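PDB 3LSG: Two-component response regulator yesN from Fusobacterium nucleatum, which probably acts as a DNA-binding transcription factor of a two-component system, its C-terminal AraC-type helix-turn-helix domain recognising specific DNA sequences. Local coordinates for residues E13-T21 and A75-V83. Residues are numbered along the deposited sequence; the frame is centred on the assembly and turned at random.
Sequences ESYTDSQFT and AEQVGFEDV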
ATOM      1  N   GLU A  13      -0.527 -17.407  -5.509  1.00 31.68           N
ATOM      2  CA  GLU A  13      -0.636 -17.247  -6.946  1.00 37.78           C
ATOM      3  C   GLU A  13      -0.575 -15.774  -7.326  1.00 38.92           C
ATOM      4  O   GLU A  13      -0.109 -15.422  -8.406  1.00 46.31           O
ATOM      5  CB  GLU A  13      -1.962 -17.857  -7.417  1.00 51.67           C
ATOM      6  CG  GLU A  13      -1.952 -18.371  -8.840  1.00 68.33           C
ATOM      7  CD  GLU A  13      -2.450 -17.342  -9.832  1.00 77.85           C
ATOM      8  OE1 GLU A  13      -3.595 -16.865  -9.667  1.00 82.33           O
ATOM      9  OE2 GLU A  13      -1.702 -17.021 -10.780  1.00 78.44           O
ATOM     10  N   SER A  14      -1.021 -14.908  -6.421  1.00 29.39           N
ATOM     11  CA  SER A  14      -1.298 -13.525  -6.795  1.00 28.36           C
ATOM     12  C   SER A  14      -0.323 -12.477  -6.282  1.00 23.73           C
ATOM     13  O   SER A  14      -0.353 -11.326  -6.744  1.00 22.67           O
ATOM     14  CB  SER A  14      -2.723 -13.130  -6.356  1.00 33.75           C
ATOM     15  OG  SER A  14      -3.699 -14.013  -6.883  1.00 29.62           O
ATOM     16  N   TYR A  15       0.531 -12.834  -5.327  1.00 26.04           N
ATOM     17  CA  TYR A  15       1.313 -11.791  -4.646  1.00 25.15           C
ATOM     18  C   TYR A  15       2.296 -11.075  -5.566  1.00 24.71           C
ATOM     19  O   TYR A  15       2.694  -9.951  -5.286  1.00 31.39           O
ATOM     20  CB  TYR A  15       2.018 -12.331  -3.392  1.00 23.86           C
ATOM     21  CG  TYR A  15       3.221 -13.204  -3.678  1.00 28.71           C
ATOM     22  CD1 TYR A  15       4.499 -12.655  -3.737  1.00 29.18           C
ATOM     23  CD2 TYR A  15       3.085 -14.579  -3.857  1.00 33.71           C
ATOM     24  CE1 TYR A  15       5.608 -13.444  -3.986  1.00 36.02           C
ATOM     25  CE2 TYR A  15       4.195 -15.382  -4.110  1.00 40.37           C
ATOM     26  CZ  TYR A  15       5.451 -14.803  -4.175  1.00 40.26           C
ATOM     27  OH  TYR A  15       6.557 -15.579  -4.425  1.00 36.54           O
ATOM     28  N   THR A  16       2.671 -11.706  -6.674  1.00 17.82           N
ATOM     29  CA  THR A  16       3.588 -11.068  -7.625  1.00 28.32           C
ATOM     30  C   THR A  16       2.875 -10.038  -8.500  1.00 31.26           C
ATOM     31  O   THR A  16       3.515  -9.338  -9.286  1.00 31.06           O
ATOM     32  CB  THR A  16       4.281 -12.095  -8.559  1.00 37.75           C
ATOM     33  OG1 THR A  16       3.291 -12.785  -9.325  1.00 42.12           O
ATOM     34  CG2 THR A  16       5.085 -13.100  -7.763  1.00 39.11           C
ATOM     35  N   ASP A  17       1.549  -9.962  -8.375  1.00 29.20           N
ATOM     36  CA  ASP A  17       0.737  -8.992  -9.123  1.00 27.60           C
ATOM     37  C   ASP A  17       0.612  -7.686  -8.342  1.00 29.41           C
ATOM     38  O   ASP A  17       0.043  -7.654  -7.252  1.00 29.77           O
ATOM     39  CB  ASP A  17      -0.657  -9.570  -9.398  1.00 31.45           C
ATOM     40  CG  ASP A  17      -1.545  -8.636 -10.229  1.00 34.73           C
ATOM     41  OD1 ASP A  17      -1.125  -7.517 -10.601  1.00 33.59           O
ATOM     42  OD2 ASP A  17      -2.691  -9.030 -10.506  1.00 36.91           O
ATOM     43  N   SER A  18       1.149  -6.608  -8.899  1.00 27.54           N
ATOM     44  CA  SER A  18       1.148  -5.332  -8.211  1.00 30.44           C
ATOM     45  C   SER A  18      -0.268  -4.797  -8.031  1.00 32.78           C
ATOM     46  O   SER A  18      -0.478  -3.910  -7.216  1.00 31.59           O
ATOM     47  CB  SER A  18       2.010  -4.305  -8.949  1.00 32.80           C
ATOM     48  OG  SER A  18       1.383  -3.878 -10.141  1.00 36.20           O
ATOM     49  N   GLN A  19      -1.232  -5.329  -8.788  1.00 26.02           N
ATOM     50  CA  GLN A  19      -2.621  -4.871  -8.666  1.00 33.78           C
ATOM     51  C   GLN A  19      -3.448  -5.705  -7.660  1.00 33.42           C
ATOM     52  O   GLN A  19      -4.629  -5.448  -7.459  1.00 29.76           O
ATOM     53  CB  GLN A  19      -3.311  -4.798 -10.045  1.00 33.97           C
ATOM     54  CG  GLN A  19      -2.540  -3.975 -11.114  1.00 38.04           C
ATOM     55  CD  GLN A  19      -2.152  -2.560 -10.643  1.00 50.31           C
ATOM     56  OE1 GLN A  19      -3.005  -1.762 -10.246  1.00 49.28           O
ATOM     57  NE2 GLN A  19      -0.855  -2.250 -10.697  1.00 51.28           N
ATOM     58  N   PHE A  20      -2.813  -6.687  -7.025  1.00 29.40           N
ATOM     59  CA  PHE A  20      -3.481  -7.559  -6.062  1.00 30.15           C
ATOM     60  C   PHE A  20      -3.641  -6.868  -4.710  1.00 30.67           C
ATOM     61  O   PHE A  20      -2.658  -6.507  -4.087  1.00 31.73           O
ATOM     62  CB  PHE A  20      -2.690  -8.860  -5.903  1.00 23.97           C
ATOM     63  CG  PHE A  20      -3.300  -9.841  -4.928  1.00 19.89           C
ATOM     64  CD1 PHE A  20      -4.484 -10.497  -5.230  1.00 25.91           C
ATOM     65  CD2 PHE A  20      -2.678 -10.120  -3.722  1.00 22.47           C
ATOM     66  CE1 PHE A  20      -5.040 -11.398  -4.346  1.00 22.58           C
ATOM     67  CE2 PHE A  20      -3.224 -11.024  -2.831  1.00 20.74           C
ATOM     68  CZ  PHE A  20      -4.396 -11.674  -3.146  1.00 20.87           C
ATOM     69  N   THR A  21      -4.893  -6.677  -4.284  1.00 25.82           N
ATOM     70  CA  THR A  21      -5.222  -5.961  -3.065  1.00 24.66           C
ATOM     71  C   THR A  21      -6.250  -6.742  -2.250  1.00 25.50           C
ATOM     72  O   THR A  21      -6.733  -7.799  -2.668  1.00 23.30           O
ATOM     73  CB  THR A  21      -5.843  -4.590  -3.386  1.00 29.63           C
ATOM     74  OG1 THR A  21      -7.090  -4.781  -4.069  1.00 32.35           O
ATOM     75  CG2 THR A  21      -4.921  -3.781  -4.283  1.00 33.33           C
ATOM     76  N   ALA A  75      11.871  -5.779  -7.402  1.00 21.90           N
ATOM     77  CA  ALA A  75      10.639  -5.060  -7.060  1.00 19.39           C
ATOM     78  C   ALA A  75       9.508  -5.520  -7.969  1.00 22.00           C
ATOM     79  O   ALA A  75       8.426  -5.880  -7.512  1.00 21.18           O
ATOM     80  CB  ALA A  75      10.838  -3.549  -7.188  1.00 15.66           C
ATOM     81  N   GLU A  76       9.767  -5.530  -9.268  1.00 28.64           N
ATOM     82  CA  GLU A  76       8.754  -5.929 -10.237  1.00 30.04           C
ATOM     83  C   GLU A  76       8.288  -7.364  -9.996  1.00 27.32           C
ATOM     84  O   GLU A  76       7.111  -7.676 -10.097  1.00 28.16           O
ATOM     85  CB  GLU A  76       9.314  -5.811 -11.655  1.00 33.84           C
ATOM     86  CG  GLU A  76       8.362  -6.278 -12.730  1.00 48.23           C
ATOM     87  CD  GLU A  76       8.933  -6.057 -14.111  1.00 69.96           C
ATOM     88  OE1 GLU A  76      10.137  -6.340 -14.299  1.00 74.24           O
ATOM     89  OE2 GLU A  76       8.184  -5.593 -15.001  1.00 80.22           O
ATOM     90  N   GLN A  77       9.225  -8.234  -9.663  1.00 22.39           N
ATOM     91  CA  GLN A  77       8.908  -9.649  -9.516  1.00 26.61           C
ATOM     92  C   GLN A  77       8.194  -9.988  -8.211  1.00 22.07           C
ATOM     93  O   GLN A  77       7.684 -11.094  -8.053  1.00 30.17           O
ATOM     94  CB  GLN A  77      10.176 -10.483  -9.690  1.00 24.71           C
ATOM     95  CG  GLN A  77      10.676 -10.406 -11.117  1.00 29.11           C
ATOM     96  CD  GLN A  77      11.865 -11.291 -11.381  1.00 28.92           C
ATOM     97  OE1 GLN A  77      12.051 -12.315 -10.727  1.00 30.66           O
ATOM     98  NE2 GLN A  77      12.684 -10.900 -12.348  1.00 31.72           N
ATOM     99  N   VAL A  78       8.160  -9.052  -7.272  1.00 20.76           N
ATOM    100  CA  VAL A  78       7.437  -9.303  -6.018  1.00 23.96           C
ATOM    101  C   VAL A  78       6.240  -8.376  -5.857  1.00 26.42           C
ATOM    102  O   VAL A  78       5.734  -8.174  -4.755  1.00 27.87           O
ATOM    103  CB  VAL A  78       8.359  -9.269  -4.772  1.00 22.08           C
ATOM    104  CG1 VAL A  78       9.520 -10.236  -4.980  1.00 25.01           C
ATOM    105  CG2 VAL A  78       8.881  -7.855  -4.518  1.00 18.03           C
ATOM    106  N   GLY A  79       5.782  -7.811  -6.970  1.00 25.62           N
ATOM    107  CA  GLY A  79       4.541  -7.060  -6.953  1.00 23.65           C
ATOM    108  C   GLY A  79       4.637  -5.572  -6.647  1.00 23.91           C
ATOM    109  O   GLY A  79       3.628  -4.971  -6.302  1.00 24.38           O
ATOM    110  N   PHE A  80       5.823  -4.976  -6.784  1.00 19.64           N
ATOM    111  CA  PHE A  80       5.990  -3.533  -6.551  1.00 19.45           C
ATOM    112  C   PHE A  80       6.261  -2.806  -7.859  1.00 25.54           C
ATOM    113  O   PHE A  80       7.232  -3.121  -8.538  1.00 24.58           O
ATOM    114  CB  PHE A  80       7.180  -3.261  -5.621  1.00 14.76           C
ATOM    115  CG  PHE A  80       6.890  -3.500  -4.178  1.00 21.42           C
ATOM    116  CD1 PHE A  80       6.540  -2.446  -3.345  1.00 27.63           C
ATOM    117  CD2 PHE A  80       6.974  -4.779  -3.640  1.00 19.52           C
ATOM    118  CE1 PHE A  80       6.283  -2.669  -1.992  1.00 32.19           C
ATOM    119  CE2 PHE A  80       6.725  -5.004  -2.307  1.00 21.28           C
ATOM    120  CZ  PHE A  80       6.363  -3.951  -1.479  1.00 29.39           C
ATOM    121  N   GLU A  81       5.442  -1.813  -8.204  1.00 20.65           N
ATOM    122  CA  GLU A  81       5.723  -1.054  -9.414  1.00 27.22           C
ATOM    123  C   GLU A  81       6.758   0.041  -9.167  1.00 24.97           C
ATOM    124  O   GLU A  81       7.390   0.524 -10.102  1.00 26.35           O
ATOM    125  CB  GLU A  81       4.442  -0.509 -10.090  1.00 28.24           C
ATOM    126  CG  GLU A  81       3.245  -0.255  -9.187  1.00 38.92           C
ATOM    127  CD  GLU A  81       1.968   0.067  -9.986  1.00 49.80           C
ATOM    128  OE1 GLU A  81       0.911   0.373  -9.370  1.00 44.66           O
ATOM    129  OE2 GLU A  81       2.026   0.024 -11.239  1.00 55.81           O
ATOM    130  N   ASP A  82       6.944   0.409  -7.902  1.00 21.17           N
ATOM    131  CA  ASP A  82       7.889   1.467  -7.550  1.00 21.78           C
ATOM    132  C   ASP A  82       9.103   0.895  -6.823  1.00 21.09           C
ATOM    133  O   ASP A  82       8.993   0.492  -5.668  1.00 22.82           O
ATOM    134  CB  ASP A  82       7.184   2.514  -6.673  1.00 23.11           C
ATOM    135  CG  ASP A  82       8.036   3.762  -6.421  1.00 21.72           C
ATOM    136  OD1 ASP A  82       9.281   3.673  -6.433  1.00 29.96           O
ATOM    137  OD2 ASP A  82       7.450   4.847  -6.213  1.00 28.24           O
ATOM    138  N   VAL A  83      10.262   0.879  -7.485  1.00 17.63           N
ATOM    139  CA  VAL A  83      11.473   0.316  -6.869  1.00 23.19           C
ATOM    140  C   VAL A  83      11.876   1.022  -5.566  1.00 25.26           C
ATOM    141  O   VAL A  83      12.386   0.401  -4.658  1.00 21.29           O
ATOM    142  CB  VAL A  83      12.671   0.301  -7.846  1.00 15.55           C
ATOM    143  CG1 VAL A  83      13.009   1.708  -8.329  1.00 19.79           C
ATOM    144  CG2 VAL A  83      13.890  -0.338  -7.202  1.00 21.73           C
TER
HETATM  145  O   HOH W   1       5.416  -9.536 -11.340  1.00 39.05           O
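The side chains of Q19 and E81 meet at one end of this contact, crossing at about a right angle with the amide and carboxylate planes 71° apart. A weak hydrogen bond, Q19 NE2 to E81 OE1 at 3.4 Å, joins them. A turn about CB-CG of Q19 (chi2 -52°) brings NE2 round to give a bent hydrogen bond to S18 OG (2.8 Å, 133°), which is tilted from the amide plane. E81, extended beyond CG, brings CD to 4.0 Å from S18 OG. An Asx turn steadies the base of this group: Q19 N gives its hydrogen to D17 OD1 at 2.8 Å, from above the carboxylate plane. In the middle the backbones close up at G79, where S18 CA lies 3.2 Å from G79 O and G79 CA lies 3.4 Å from T16 O, both as CA-H...O contacts. Nearby, Y15 O accepts a hydrogen bond from R56 NE of helix 48-66. At the other end T16 CG2 sits over the rim of one face of the Y15 ring and comes within 3.3 Å of Q77 O, while a water donates to both T16 O and E76 O. The contact thus brings the turn after helix 2-14 against the turn between helices 71-77 and 83-94 of the C-terminal, AraC-type DNA-binding domain. E81 OE1 also accepts from S23 N of the second subunit, in the first turn of helix 22-28 there, which probably stabilises its negative charge; with a single, weak direct hydrogen bond between the segments, the turns are joined mainly by close backbone packing and a bridging water.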